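Local coordinates for protein histone acetyltransferase, ELP3 family (Methanocaldococcus infernus, PDB 6IA8) that catalyses formation of 5-carboxymethyluridine at the tRNA wobble uridine from acetyl-CoA by radical S-adenosylmethionine chemistry on a [4Fe-4S] cluster, at residues 248-253 / 443-448; 405-410 / 423-428. All coordinates share one frame; numbering follows the deposited sequence.

Contact 1 (248-253 / 443-448). With SO4 (sulfate ion), chain E.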
ATOM      1  N   GLY A 248       5.988 -12.257   2.950  1.00 31.93           N
ATOM      2  CA  GLY A 248       6.440 -11.454   1.826  1.00 40.22           C
ATOM      3  C   GLY A 248       5.481 -10.375   1.368  1.00 38.99           C
ATOM      4  O   GLY A 248       5.700  -9.773   0.311  1.00 29.30           O
ATOM      5  N   LEU A 249       4.422 -10.110   2.111  1.00 30.36           N
ATOM      6  CA  LEU A 249       3.417  -9.178   1.630  1.00 30.84           C
ATOM      7  C   LEU A 249       3.751  -7.755   2.078  1.00 30.07           C
ATOM      8  O   LEU A 249       4.444  -7.539   3.077  1.00 32.17           O
ATOM      9  CB  LEU A 249       2.017  -9.572   2.125  1.00 28.26           C
ATOM     10  CG  LEU A 249       1.489 -10.827   1.450  1.00 31.30           C
ATOM     11  CD1 LEU A 249       0.327 -11.459   2.260  1.00 40.19           C
ATOM     12  CD2 LEU A 249       0.966 -10.530   0.031  1.00 32.95           C
ATOM     13  N   LYS A 250       3.225  -6.782   1.329  1.00 30.59           N
ATOM     14  CA  LYS A 250       3.252  -5.391   1.756  1.00 32.11           C
ATOM     15  C   LYS A 250       2.146  -5.131   2.758  1.00 29.04           C
ATOM     16  O   LYS A 250       1.019  -5.636   2.618  1.00 30.87           O
ATOM     17  CB  LYS A 250       3.086  -4.462   0.559  1.00 32.43           C
ATOM     18  CG  LYS A 250       4.317  -4.612  -0.439  1.00 45.71           C
ATOM     19  CD  LYS A 250       4.038  -3.960  -1.817  1.00 44.09           C
ATOM     20  CE  LYS A 250       3.462  -4.980  -2.794  1.00 79.10           C
ATOM     21  NZ  LYS A 250       4.204  -6.271  -2.848  1.00106.12           N
ATOM     22  N   VAL A 251       2.451  -4.272   3.722  1.00 26.31           N
ATOM     23  CA  VAL A 251       1.569  -4.022   4.843  1.00 28.82           C
ATOM     24  C   VAL A 251       1.276  -2.537   4.902  1.00 35.42           C
ATOM     25  O   VAL A 251       2.188  -1.720   5.043  1.00 28.34           O
ATOM     26  CB  VAL A 251       2.183  -4.498   6.164  1.00 28.36           C
ATOM     27  CG1 VAL A 251       1.272  -4.157   7.336  1.00 36.04           C
ATOM     28  CG2 VAL A 251       2.488  -5.992   6.111  1.00 32.88           C
ATOM     29  N   SER A 252       0.009  -2.199   4.846  1.00 31.25           N
ATOM     30  CA  SER A 252      -0.480  -0.842   5.014  1.00 30.94           C
ATOM     31  C   SER A 252      -1.388  -0.757   6.235  1.00 30.53           C
ATOM     32  O   SER A 252      -2.156  -1.685   6.512  1.00 32.66           O
ATOM     33  CB  SER A 252      -1.270  -0.404   3.752  1.00 34.43           C
ATOM     34  OG  SER A 252      -1.896   0.837   3.971  1.00 46.41           O
ATOM     35  N   TYR A 253      -1.312   0.366   6.944  1.00 26.72           N
ATOM     36  CA  TYR A 253      -2.150   0.624   8.108  1.00 26.86           C
ATOM     37  C   TYR A 253      -3.092   1.780   7.793  1.00 32.27           C
ATOM     38  O   TYR A 253      -2.635   2.870   7.417  1.00 33.38           O
ATOM     39  CB  TYR A 253      -1.347   1.025   9.344  1.00 27.52           C
ATOM     40  CG  TYR A 253      -0.549  -0.012  10.071  1.00 31.58           C
ATOM     41  CD1 TYR A 253      -0.504  -1.337   9.647  1.00 30.16           C
ATOM     42  CD2 TYR A 253       0.146   0.342  11.231  1.00 28.83           C
ATOM     43  CE1 TYR A 253       0.214  -2.289  10.370  1.00 25.84           C
ATOM     44  CE2 TYR A 253       0.863  -0.575  11.944  1.00 29.45           C
ATOM     45  CZ  TYR A 253       0.906  -1.891  11.529  1.00 26.14           C
ATOM     46  OH  TYR A 253       1.670  -2.753  12.318  1.00 30.60           O
ATOM     47  N   VAL A 443      11.899 -10.760  -1.375  1.00 28.69           N
ATOM     48  CA  VAL A 443      11.712  -9.476  -2.047  1.00 28.22           C
ATOM     49  C   VAL A 443      10.222  -9.168  -1.963  1.00 31.94           C
ATOM     50  O   VAL A 443       9.423  -9.713  -2.717  1.00 30.47           O
ATOM     51  CB  VAL A 443      12.201  -9.504  -3.493  1.00 32.37           C
ATOM     52  CG1 VAL A 443      11.859  -8.188  -4.135  1.00 29.72           C
ATOM     53  CG2 VAL A 443      13.711  -9.764  -3.519  1.00 34.53           C
ATOM     54  N   ARG A 444       9.844  -8.309  -1.024  1.00 26.09           N
ATOM     55  CA  ARG A 444       8.439  -7.975  -0.817  1.00 28.20           C
ATOM     56  C   ARG A 444       7.917  -6.944  -1.799  1.00 33.10           C
ATOM     57  O   ARG A 444       6.705  -6.890  -2.042  1.00 26.57           O
ATOM     58  CB  ARG A 444       8.237  -7.470   0.609  1.00 29.16           C
ATOM     59  CG  ARG A 444       8.790  -8.457   1.670  1.00 33.30           C
ATOM     60  CD  ARG A 444       8.252  -8.150   3.069  1.00 30.79           C
ATOM     61  NE  ARG A 444       8.727  -6.886   3.575  1.00 27.47           N
ATOM     62  CZ  ARG A 444       8.038  -5.754   3.600  1.00 29.61           C
ATOM     63  NH1 ARG A 444       8.635  -4.659   4.065  1.00 28.82           N
ATOM     64  NH2 ARG A 444       6.767  -5.722   3.211  1.00 27.02           N
ATOM     65  N   GLN A 445       8.793  -6.145  -2.386  1.00 28.12           N
ATOM     66  CA  GLN A 445       8.350  -5.157  -3.351  1.00 26.50           C
ATOM     67  C   GLN A 445       9.540  -4.701  -4.175  1.00 30.13           C
ATOM     68  O   GLN A 445      10.634  -4.560  -3.639  1.00 27.66           O
ATOM     69  CB  GLN A 445       7.743  -3.935  -2.654  1.00 31.97           C
ATOM     70  CG  GLN A 445       7.292  -2.812  -3.614  1.00 35.21           C
ATOM     71  CD  GLN A 445       6.372  -1.803  -2.950  1.00 40.17           C
ATOM     72  OE1 GLN A 445       6.440  -1.588  -1.732  1.00 35.20           O
ATOM     73  NE2 GLN A 445       5.463  -1.212  -3.742  1.00 36.80           N
ATOM     74  N   LEU A 446       9.312  -4.470  -5.462  1.00 29.89           N
ATOM     75  CA  LEU A 446      10.236  -3.764  -6.348  1.00 30.87           C
ATOM     76  C   LEU A 446       9.395  -2.732  -7.074  1.00 32.97           C
ATOM     77  O   LEU A 446       8.403  -3.086  -7.718  1.00 28.59           O
ATOM     78  CB  LEU A 446      10.892  -4.687  -7.370  1.00 27.76           C
ATOM     79  CG  LEU A 446      11.646  -3.983  -8.497  1.00 32.74           C
ATOM     80  CD1 LEU A 446      12.828  -3.167  -7.976  1.00 31.06           C
ATOM     81  CD2 LEU A 446      12.112  -5.017  -9.528  1.00 39.19           C
ATOM     82  N   HIS A 447       9.775  -1.464  -6.983  1.00 32.23           N
ATOM     83  CA  HIS A 447       9.017  -0.418  -7.657  1.00 30.35           C
ATOM     84  C   HIS A 447       9.971   0.546  -8.342  1.00 33.28           C
ATOM     85  O   HIS A 447      10.835   1.130  -7.691  1.00 33.40           O
ATOM     86  CB  HIS A 447       8.150   0.335  -6.663  1.00 34.62           C
ATOM     87  CG  HIS A 447       7.111   1.202  -7.313  1.00 35.68           C
ATOM     88  ND1 HIS A 447       5.859   0.733  -7.640  1.00 47.92           N
ATOM     89  CD2 HIS A 447       7.154   2.487  -7.747  1.00 40.61           C
ATOM     90  CE1 HIS A 447       5.162   1.695  -8.219  1.00 55.05           C
ATOM     91  NE2 HIS A 447       5.921   2.772  -8.291  1.00 49.26           N
ATOM     92  N   VAL A 448       9.858   0.664  -9.655  1.00 34.40           N
ATOM     93  CA  VAL A 448      10.587   1.655 -10.445  1.00 33.90           C
ATOM     94  C   VAL A 448       9.562   2.677 -10.919  1.00 38.67           C
ATOM     95  O   VAL A 448       8.608   2.318 -11.617  1.00 33.17           O
ATOM     96  CB  VAL A 448      11.306   1.006 -11.640  1.00 33.53           C
ATOM     97  CG1 VAL A 448      12.006   2.097 -12.508  1.00 37.39           C
ATOM     98  CG2 VAL A 448      12.246  -0.059 -11.188  1.00 34.98           C
TER
HETATM   99  S   SO4 E 604       4.014   4.863 -10.641  1.00 97.98           S
HETATM  100  O1  SO4 E 604       5.187   4.135 -10.195  1.00110.10           O
HETATM  101  O2  SO4 E 604       4.386   5.743 -11.739  1.00102.48           O
HETATM  102  O3  SO4 E 604       3.004   3.919 -11.096  1.00107.38           O
HETATM  103  O4  SO4 E 604       3.480   5.639  -9.531  1.00102.61           O
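Lys250 and Arg444 each send a side-chain nitrogen to a backbone carbonyl of the opposite segment. Lys250 NZ lies 2.7 Å from Arg444 O, nearly along the C=O axis. Arg444 NH2 makes a 3.0 Å bond to Leu249 O, bent to 139° at the hydrogen and from above the carbonyl plane. Asp283 pairs with that same NH2, and Glu406 with NH1, which would probably offset the charge of the buried guanidinium.

Van der Waals packing accompanies these bonds. Lys250 CD sits 3.4 Å from Gln445 CD, the side chains crossing at about a right angle, and the bend at chi3 (-93°) turns Lys250 CE away from the amide. Gln445 OE1 accepts a hydrogen bond from Arg424 NE, which holds the amide. Arg444 CB rests 3.4 Å from Gly248 O. An alanine in place of Lys250 would probably leave Arg444 O without this donor and open a gap beside the Gln445 amide.

Gly248 closes helix 234-245 as the C-prime residue of a Schellman motif, and strand 250-255 then runs between 212-218 and 284-287 in the parallel radical SAM sheet. Strand 440-448, beside 418-427, belongs to the acetyltransferase sheet, so the contact joins the two domains.

Contact 2 (405-410 / 423-428)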
ATOM      1  N   THR A 405      14.663  -8.508   9.811  1.00 31.01           N
ATOM      2  CA  THR A 405      15.395  -7.366   9.281  1.00 33.30           C
ATOM      3  C   THR A 405      14.811  -6.973   7.936  1.00 28.92           C
ATOM      4  O   THR A 405      14.649  -7.825   7.048  1.00 28.90           O
ATOM      5  CB  THR A 405      16.881  -7.670   9.130  1.00 34.16           C
ATOM      6  OG1 THR A 405      17.423  -7.957  10.418  1.00 36.44           O
ATOM      7  CG2 THR A 405      17.624  -6.474   8.549  1.00 42.68           C
ATOM      8  N   GLU A 406      14.492  -5.684   7.804  1.00 27.19           N
ATOM      9  CA  GLU A 406      14.049  -5.101   6.546  1.00 26.61           C
ATOM     10  C   GLU A 406      15.219  -4.322   5.977  1.00 26.09           C
ATOM     11  O   GLU A 406      15.874  -3.587   6.720  1.00 29.04           O
ATOM     12  CB  GLU A 406      12.859  -4.175   6.740  1.00 27.28           C
ATOM     13  CG  GLU A 406      11.630  -4.825   7.316  1.00 25.73           C
ATOM     14  CD  GLU A 406      10.821  -5.680   6.325  1.00 31.09           C
ATOM     15  OE1 GLU A 406      11.142  -5.732   5.108  1.00 32.28           O
ATOM     16  OE2 GLU A 406       9.811  -6.276   6.765  1.00 31.77           O
ATOM     17  N   ILE A 407      15.513  -4.540   4.693  1.00 28.05           N
ATOM     18  CA  ILE A 407      16.527  -3.807   3.946  1.00 29.07           C
ATOM     19  C   ILE A 407      15.800  -3.001   2.875  1.00 27.58           C
ATOM     20  O   ILE A 407      15.123  -3.562   2.006  1.00 30.13           O
ATOM     21  CB  ILE A 407      17.558  -4.754   3.319  1.00 27.09           C
ATOM     22  CG1 ILE A 407      18.283  -5.558   4.418  1.00 30.06           C
ATOM     23  CG2 ILE A 407      18.545  -3.938   2.466  1.00 34.69           C
ATOM     24  CD1 ILE A 407      17.892  -6.966   4.522  1.00 42.46           C
ATOM     25  N   PHE A 408      15.905  -1.693   2.950  1.00 25.61           N
ATOM     26  CA  PHE A 408      15.249  -0.801   1.998  1.00 26.56           C
ATOM     27  C   PHE A 408      16.328  -0.265   1.074  1.00 32.47           C
ATOM     28  O   PHE A 408      17.182   0.522   1.500  1.00 28.62           O
ATOM     29  CB  PHE A 408      14.544   0.337   2.711  1.00 25.41           C
ATOM     30  CG  PHE A 408      13.789   1.279   1.787  1.00 31.59           C
ATOM     31  CD1 PHE A 408      12.565   0.916   1.271  1.00 30.42           C
ATOM     32  CD2 PHE A 408      14.293   2.517   1.461  1.00 32.38           C
ATOM     33  CE1 PHE A 408      11.829   1.770   0.447  1.00 27.90           C
ATOM     34  CE2 PHE A 408      13.580   3.391   0.647  1.00 31.40           C
ATOM     35  CZ  PHE A 408      12.344   3.014   0.129  1.00 30.30           C
ATOM     36  N   LEU A 409      16.349  -0.774  -0.154  1.00 28.27           N
ATOM     37  CA  LEU A 409      17.306  -0.375  -1.178  1.00 25.78           C
ATOM     38  C   LEU A 409      16.650   0.625  -2.110  1.00 30.81           C
ATOM     39  O   LEU A 409      15.504   0.433  -2.507  1.00 27.13           O
ATOM     40  CB  LEU A 409      17.759  -1.586  -1.999  1.00 27.55           C
ATOM     41  CG  LEU A 409      18.481  -2.716  -1.265  1.00 32.43           C
ATOM     42  CD1 LEU A 409      18.730  -3.867  -2.267  1.00 33.54           C
ATOM     43  CD2 LEU A 409      19.822  -2.239  -0.653  1.00 37.68           C
ATOM     44  N   SER A 410      17.379   1.661  -2.515  1.00 27.41           N
ATOM     45  CA  SER A 410      16.773   2.651  -3.393  1.00 26.56           C
ATOM     46  C   SER A 410      17.823   3.266  -4.307  1.00 28.27           C
ATOM     47  O   SER A 410      19.015   3.277  -4.000  1.00 33.58           O
ATOM     48  CB  SER A 410      16.052   3.739  -2.578  1.00 29.54           C
ATOM     49  OG  SER A 410      16.983   4.402  -1.747  1.00 31.43           O
ATOM     50  N   LEU A 423      13.437  -1.117  -3.515  1.00 29.25           N
ATOM     51  CA  LEU A 423      13.198  -2.540  -3.343  1.00 26.13           C
ATOM     52  C   LEU A 423      13.173  -2.825  -1.847  1.00 25.73           C
ATOM     53  O   LEU A 423      14.037  -2.337  -1.099  1.00 27.34           O
ATOM     54  CB  LEU A 423      14.284  -3.374  -4.025  1.00 26.79           C
ATOM     55  CG  LEU A 423      14.200  -4.884  -3.945  1.00 30.39           C
ATOM     56  CD1 LEU A 423      14.901  -5.502  -5.169  1.00 34.57           C
ATOM     57  CD2 LEU A 423      14.784  -5.447  -2.669  1.00 31.05           C
ATOM     58  N   ARG A 424      12.182  -3.626  -1.424  1.00 26.10           N
ATOM     59  CA  ARG A 424      12.005  -4.033  -0.031  1.00 26.79           C
ATOM     60  C   ARG A 424      12.435  -5.493   0.117  1.00 27.84           C
ATOM     61  O   ARG A 424      11.802  -6.396  -0.447  1.00 28.64           O
ATOM     62  CB  ARG A 424      10.548  -3.867   0.378  1.00 27.81           C
ATOM     63  CG  ARG A 424      10.017  -2.450   0.346  1.00 28.24           C
ATOM     64  CD  ARG A 424       8.616  -2.423   0.927  1.00 28.24           C
ATOM     65  NE  ARG A 424       7.883  -1.174   0.733  1.00 28.72           N
ATOM     66  CZ  ARG A 424       8.057  -0.079   1.465  1.00 30.86           C
ATOM     67  NH1 ARG A 424       9.008  -0.040   2.377  1.00 29.36           N
ATOM     68  NH2 ARG A 424       7.322   0.999   1.240  1.00 30.06           N
ATOM     69  N   LEU A 425      13.563  -5.708   0.783  1.00 28.26           N
ATOM     70  CA  LEU A 425      14.128  -7.032   1.015  1.00 26.19           C
ATOM     71  C   LEU A 425      14.016  -7.374   2.497  1.00 30.05           C
ATOM     72  O   LEU A 425      14.276  -6.528   3.357  1.00 31.24           O
ATOM     73  CB  LEU A 425      15.592  -7.050   0.603  1.00 29.37           C
ATOM     74  CG  LEU A 425      16.338  -8.383   0.609  1.00 34.98           C
ATOM     75  CD1 LEU A 425      15.818  -9.300  -0.491  1.00 36.96           C
ATOM     76  CD2 LEU A 425      17.850  -8.120   0.391  1.00 40.19           C
ATOM     77  N   ARG A 426      13.625  -8.600   2.813  1.00 30.25           N
ATOM     78  CA  ARG A 426      13.407  -8.975   4.205  1.00 28.97           C
ATOM     79  C   ARG A 426      14.086 -10.298   4.546  1.00 29.78           C
ATOM     80  O   ARG A 426      13.989 -11.275   3.790  1.00 28.71           O
ATOM     81  CB  ARG A 426      11.898  -9.065   4.509  1.00 29.02           C
ATOM     82  CG  ARG A 426      11.612  -9.591   5.945  1.00 35.97           C
ATOM     83  CD  ARG A 426      10.084  -9.582   6.282  1.00 34.96           C
ATOM     84  NE  ARG A 426       9.838 -10.176   7.593  1.00 29.95           N
ATOM     85  CZ  ARG A 426       9.982  -9.535   8.745  1.00 25.73           C
ATOM     86  NH1 ARG A 426      10.287  -8.255   8.726  1.00 29.54           N
ATOM     87  NH2 ARG A 426       9.773 -10.155   9.899  1.00 28.66           N
ATOM     88  N   ASP A 427      14.763 -10.316   5.705  1.00 28.79           N
ATOM     89  CA  ASP A 427      15.241 -11.541   6.329  1.00 31.59           C
ATOM     90  C   ASP A 427      14.146 -11.964   7.283  1.00 35.04           C
ATOM     91  O   ASP A 427      13.958 -11.304   8.307  1.00 31.62           O
ATOM     92  CB  ASP A 427      16.536 -11.294   7.087  1.00 31.18           C
ATOM     93  CG  ASP A 427      17.153 -12.554   7.611  1.00 37.88           C
ATOM     94  OD1 ASP A 427      16.611 -13.667   7.372  1.00 34.68           O
ATOM     95  OD2 ASP A 427      18.195 -12.412   8.269  1.00 37.86           O
ATOM     96  N   PRO A 428      13.389 -13.004   6.993  1.00 31.61           N
ATOM     97  CA  PRO A 428      12.173 -13.259   7.765  1.00 32.39           C
ATOM     98  C   PRO A 428      12.440 -13.792   9.171  1.00 36.21           C
ATOM     99  O   PRO A 428      13.526 -14.252   9.531  1.00 32.44           O
ATOM    100  CB  PRO A 428      11.421 -14.281   6.911  1.00 37.62           C
ATOM    101  CG  PRO A 428      12.487 -14.968   6.101  1.00 47.62           C
ATOM    102  CD  PRO A 428      13.568 -13.947   5.869  1.00 32.31           C
TER
HETATM  103  O   HOH W   1      12.287  -4.135   3.346  1.00 30.53           O
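Glu406 bends at chi2 (-77°), which brings CD close to the Arg426 side chain, while Arg426 sets off with CG anti to the backbone N (chi1 175°) and stays extended as far as NE. The two meet in a salt bridge, Arg426 NH1 to Glu406 OE2 at 2.8 Å, with the nitrogen above the carboxylate plane and the two planar groups 41° apart. Lys245 also pairs with OE2, and Asp246 with the other end of the Arg426 guanidinium, giving a buried charge network. A water sits 2.6 Å from Glu406 OE1 and 3.1 Å from Leu425 O, and may bridge them.

On the same face Arg424 brings NH1 to 3.8 Å from Phe408 CD1, with ring and guanidinium inclined to each other; the same NH1 is hydrogen-bonded to Trp329 O. The opposite face is mostly apolar: Ile407 CB packs 4.1 Å from Leu425 CB, and Leu409 CD1 lies 4.3 Å from Leu423 CD2, with helix 469-484 against both leucines of the latter pair.

Between the faces run six backbone hydrogen bonds, two for each of the pairs Thr405-Asp427, Ile407-Leu425 and Leu409-Leu423. Ile407 N to Leu425 O, at 2.7 Å, is almost straight. Strands 404-413 and 418-427 follow each other in the chain and form a beta hairpin, part of the mixed sheet of the GNAT fold.

How the contacts relate
Strands 418-427 and 440-448, consecutive in the chain and adjacent in the sheet, join contacts 1 and 2, and the centres of the two contacts are about 9 Å apart. At their seam is a classic beta bulge: Arg444 and Gln445 both face Arg424, with Arg444 N 2.8 Å from Arg424 O and Gln445 O 2.9 Å from Arg424 N, both probable hydrogen bonds. A side-chain salt bridge extends the join, since Glu406 OE1 pairs with Arg444 NH1. Residues 445-448 are inferred by similarity to bind acetyl-CoA. The Gln445 and Leu423 side chains each lie about 7 Å from that of Tyr502, another inferred site residue, which is consistent with both contacts lying near the acetyl-CoA site.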